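Local coordinates for protein importin subunit beta-1 (Saccharomyces cerevisiae, PDB 5OWU) that carries proteins into the nucleus as the importin beta subunit, by associating with the importin alpha subunit that binds the classical nuclear localization signal of the cargo, at residues F6-L9 / L10-I14; R58-A61 / A62-K66. All coordinates share one frame; numbering follows the deposited sequence.

Contact 1: F6-L9 / L10-I14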
# COMPACT_ATOMS: atom_id res chain seq x y z
N PHE A 6 37.07 -15.12 -17.77
CA PHE A 6 35.76 -14.81 -17.22
C PHE A 6 35.85 -13.66 -16.23
O PHE A 6 35.06 -12.71 -16.27
CB PHE A 6 35.17 -16.06 -16.56
CG PHE A 6 33.69 -15.97 -16.30
CD1 PHE A 6 32.79 -16.07 -17.34
CD2 PHE A 6 33.20 -15.80 -15.01
CE1 PHE A 6 31.43 -16.00 -17.11
CE2 PHE A 6 31.84 -15.73 -14.78
CZ PHE A 6 30.96 -15.82 -15.83
N ALA A 7 36.84 -13.73 -15.33
CA ALA A 7 37.04 -12.66 -14.36
C ALA A 7 37.28 -11.33 -15.06
O ALA A 7 36.78 -10.29 -14.62
CB ALA A 7 38.21 -12.99 -13.43
N GLN A 8 38.02 -11.36 -16.17
CA GLN A 8 38.27 -10.13 -16.92
C GLN A 8 36.98 -9.58 -17.52
O GLN A 8 36.76 -8.36 -17.52
CB GLN A 8 39.31 -10.38 -18.01
CG GLN A 8 39.82 -9.11 -18.69
CD GLN A 8 40.60 -8.22 -17.74
OE1 GLN A 8 41.58 -8.66 -17.13
NE2 GLN A 8 40.17 -6.98 -17.60
N LEU A 9 36.12 -10.45 -18.06
CA LEU A 9 34.81 -10.01 -18.53
C LEU A 9 34.03 -9.31 -17.42
O LEU A 9 33.54 -8.19 -17.61
CB LEU A 9 34.00 -11.20 -19.06
CG LEU A 9 34.29 -11.71 -20.47
CD1 LEU A 9 33.44 -12.96 -20.72
CD2 LEU A 9 33.99 -10.65 -21.52
N LEU A 10 33.88 -9.96 -16.26
CA LEU A 10 33.13 -9.34 -15.16
C LEU A 10 33.72 -7.98 -14.78
O LEU A 10 33.00 -6.95 -14.71
CB LEU A 10 33.15 -10.28 -13.95
CG LEU A 10 32.40 -11.59 -14.11
CD1 LEU A 10 33.06 -12.67 -13.28
CD2 LEU A 10 30.96 -11.42 -13.70
N GLU A 11 35.03 -7.95 -14.52
CA GLU A 11 35.70 -6.71 -14.17
C GLU A 11 35.41 -5.63 -15.20
O GLU A 11 34.94 -4.55 -14.85
CB GLU A 11 37.21 -6.93 -14.04
CG GLU A 11 37.62 -7.76 -12.82
CD GLU A 11 39.10 -7.68 -12.53
OE1 GLU A 11 39.76 -6.76 -13.06
OE2 GLU A 11 39.62 -8.52 -11.76
N ASN A 12 35.65 -5.92 -16.48
CA ASN A 12 35.39 -4.93 -17.52
C ASN A 12 33.94 -4.50 -17.53
O ASN A 12 33.63 -3.34 -17.83
CB ASN A 12 35.78 -5.48 -18.89
CG ASN A 12 37.27 -5.56 -19.09
OD1 ASN A 12 38.03 -4.92 -18.36
ND2 ASN A 12 37.71 -6.34 -20.07
N SER A 13 33.03 -5.42 -17.22
CA SER A 13 31.61 -5.10 -17.23
C SER A 13 31.27 -4.00 -16.24
O SER A 13 30.33 -3.23 -16.48
CB SER A 13 30.78 -6.35 -16.92
OG SER A 13 30.80 -6.63 -15.53
N ILE A 14 32.00 -3.89 -15.13
CA ILE A 14 31.66 -2.87 -14.14
C ILE A 14 32.74 -1.81 -13.93
O ILE A 14 32.44 -0.76 -13.33
CB ILE A 14 31.30 -3.50 -12.77
CG1 ILE A 14 32.32 -4.57 -12.39
CG2 ILE A 14 29.88 -4.06 -12.83
CD1 ILE A 14 32.22 -5.00 -10.93
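Leu10 meets Phe6, one turn earlier in helix 3-15, the first helix of HEAT repeat 1. Leu10 has the most surface covered here, and its branch CD1 does the touching. CD1 comes obliquely to the Phe6 ring, 3.6 Å from CD2 of Phe6. The ring can meet it because Phe6 turns CG anti to its own N (chi1 -164°), on the side of its carbonyl carbon. Leu10 N bonds to Phe6 O at 3.0 Å, and Leu10 CG lies close to the same oxygen. The ring also packs on Leu29 and Leu32 of helix 19-35 and on Leu43 and Val47 of helix 37-48, so this face of the turn is buried.

Gln8 and Asn12 carry the polar face. Asn12 N bonds to Gln8 O at 2.9 Å. A second bond joins the side chains: Gln8 bends at chi2 and brings NE2 to 3.1 Å from Asn12 OD1. OD1 lies in the plane of the Gln8 amide, but NE2 sits above the carbonyl plane of Asn12. The bond is bent, 142° at the hydrogen, and the two amide planes are 48° apart.

The side chain of Leu9 touches Met1 and Gln28 of helix 19-35. Within the turn Leu9 takes part through its carbonyl, which accepts from the amide of Ser13. This bond too is bent, with Ser13 N 2.8 Å from Leu9 O.

Contact 2: R58-A61 / A62-K66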
# COMPACT_ATOMS: atom_id res chain seq x y z
N ARG A 58 34.57 -10.35 -7.99
CA ARG A 58 34.20 -11.57 -7.29
C ARG A 58 32.77 -11.48 -6.75
O ARG A 58 31.95 -12.40 -6.92
CB ARG A 58 35.19 -11.83 -6.16
CG ARG A 58 36.66 -11.88 -6.61
CD ARG A 58 37.62 -11.89 -5.42
NE ARG A 58 37.37 -13.00 -4.52
CZ ARG A 58 38.02 -13.21 -3.38
NH1 ARG A 58 38.97 -12.38 -2.98
NH2 ARG A 58 37.71 -14.26 -2.62
N ILE A 59 32.47 -10.36 -6.09
CA ILE A 59 31.11 -10.11 -5.62
C ILE A 59 30.13 -10.16 -6.79
O ILE A 59 29.06 -10.78 -6.70
CB ILE A 59 31.07 -8.76 -4.88
CG1 ILE A 59 31.91 -8.84 -3.60
CG2 ILE A 59 29.63 -8.35 -4.53
CD1 ILE A 59 32.58 -7.53 -3.20
N LEU A 60 30.50 -9.53 -7.90
CA LEU A 60 29.63 -9.53 -9.07
C LEU A 60 29.41 -10.94 -9.61
O LEU A 60 28.30 -11.30 -10.00
CB LEU A 60 30.22 -8.63 -10.16
CG LEU A 60 29.51 -8.62 -11.51
CD1 LEU A 60 28.14 -7.99 -11.40
CD2 LEU A 60 30.36 -7.90 -12.55
N ALA A 61 30.46 -11.76 -9.64
CA ALA A 61 30.30 -13.15 -10.06
C ALA A 61 29.22 -13.84 -9.25
O ALA A 61 28.26 -14.42 -9.80
CB ALA A 61 31.62 -13.90 -9.92
N ALA A 62 29.35 -13.78 -7.92
CA ALA A 62 28.38 -14.44 -7.05
C ALA A 62 26.98 -13.89 -7.24
O ALA A 62 26.00 -14.65 -7.30
CB ALA A 62 28.82 -14.32 -5.59
N LEU A 63 26.83 -12.57 -7.31
CA LEU A 63 25.49 -11.99 -7.35
C LEU A 63 24.82 -12.24 -8.70
O LEU A 63 23.60 -12.44 -8.76
CB LEU A 63 25.55 -10.50 -7.03
CG LEU A 63 26.10 -10.13 -5.65
CD1 LEU A 63 26.11 -8.61 -5.44
CD2 LEU A 63 25.31 -10.82 -4.54
N THR A 64 25.58 -12.23 -9.79
CA THR A 64 25.00 -12.52 -11.10
C THR A 64 24.52 -13.97 -11.16
O THR A 64 23.39 -14.25 -11.60
CB THR A 64 26.02 -12.25 -12.21
OG1 THR A 64 26.51 -10.91 -12.11
CG2 THR A 64 25.38 -12.43 -13.59
N LEU A 65 25.34 -14.91 -10.69
CA LEU A 65 24.85 -16.28 -10.63
C LEU A 65 23.61 -16.38 -9.74
O LEU A 65 22.63 -17.03 -10.11
CB LEU A 65 25.96 -17.21 -10.14
CG LEU A 65 25.56 -18.68 -10.05
CD1 LEU A 65 24.94 -19.22 -11.36
CD2 LEU A 65 26.77 -19.49 -9.66
N LYS A 66 23.62 -15.71 -8.58
CA LYS A 66 22.45 -15.73 -7.71
C LYS A 66 21.21 -15.26 -8.45
O LYS A 66 20.13 -15.85 -8.32
CB LYS A 66 22.67 -14.84 -6.48
CG LYS A 66 21.39 -14.55 -5.66
CD LYS A 66 21.58 -13.39 -4.73
CE LYS A 66 21.43 -12.06 -5.46
NZ LYS A 66 20.03 -11.53 -5.36
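Thr64 and Leu60 hold the main polar contact of this turn of helix 55-67, in HEAT repeat 2. Leu60 O takes two hydrogen bonds from Thr64. The backbone N lies 2.9 Å from Leu60 O, and the hydroxyl OG1 lies 2.8 Å from Leu60 O. The two donors come from opposite faces of the carbonyl plane, and the hydroxyl stands 37° out of it. Thr64 OG1 lies beside its own backbone N (chi1 -55°), anti to the carbonyl carbon, which turns it back along the helix toward Leu60. The hydroxyl thus spends its hydrogen on the helix's own backbone. A valine in place of Thr64 would probably leave Leu60 O with the backbone N as its single donor from that residue, and put a methyl against the carbonyl instead.

The other backbone bonds are those of a regular alpha-helix. Ala62 N binds Arg58 O, Leu63 N binds Ile59 O at 2.9 Å, and Leu65 N binds Ala61 O.

One apolar contact runs along the same turn. Ile59 and Leu63 lie side by side and point the same way, with Ile59 CG2 3.6 Å from Leu63 CD1.

Elsewhere carbon packs against oxygen. Leu63 CG rests on the Ile59 carbonyl, 3.2 Å from Ile59 O. On the next side of the helix, Leu60 crosses Thr64 obliquely and brings CD1 to 3.4 Å from Thr64 OG1.

Three helices pack on this one. Leu60 and Ala61 meet helix 3-15. Leu65 packs on Phe37 and Ala41 of helix 37-48, and Ala62 touches Leu48 there. Ile59, Ala62 and Lys66 touch Arg110, Ala114 and Gln117 of helix 109-126.

The chain enters contact 1 almost at once, in helix 3-15 of HEAT repeat 1. It then runs through helices 19-35 and 37-48 before contact 2 in helix 55-67 of HEAT repeat 2. The contacts follow in series and neither nests in the other. Each stays within one helix, so neither closes a loop. Their centres are 11 Å apart, and the two helices pack directly. Leu60 CD2 of contact 2 lies 3.3 Å from Ser13 OG and also reaches Ile14. Leu10 CD1 lies 3.8 Å from Ala61 CB. These packing touches join the first two repeats at the N-terminal end.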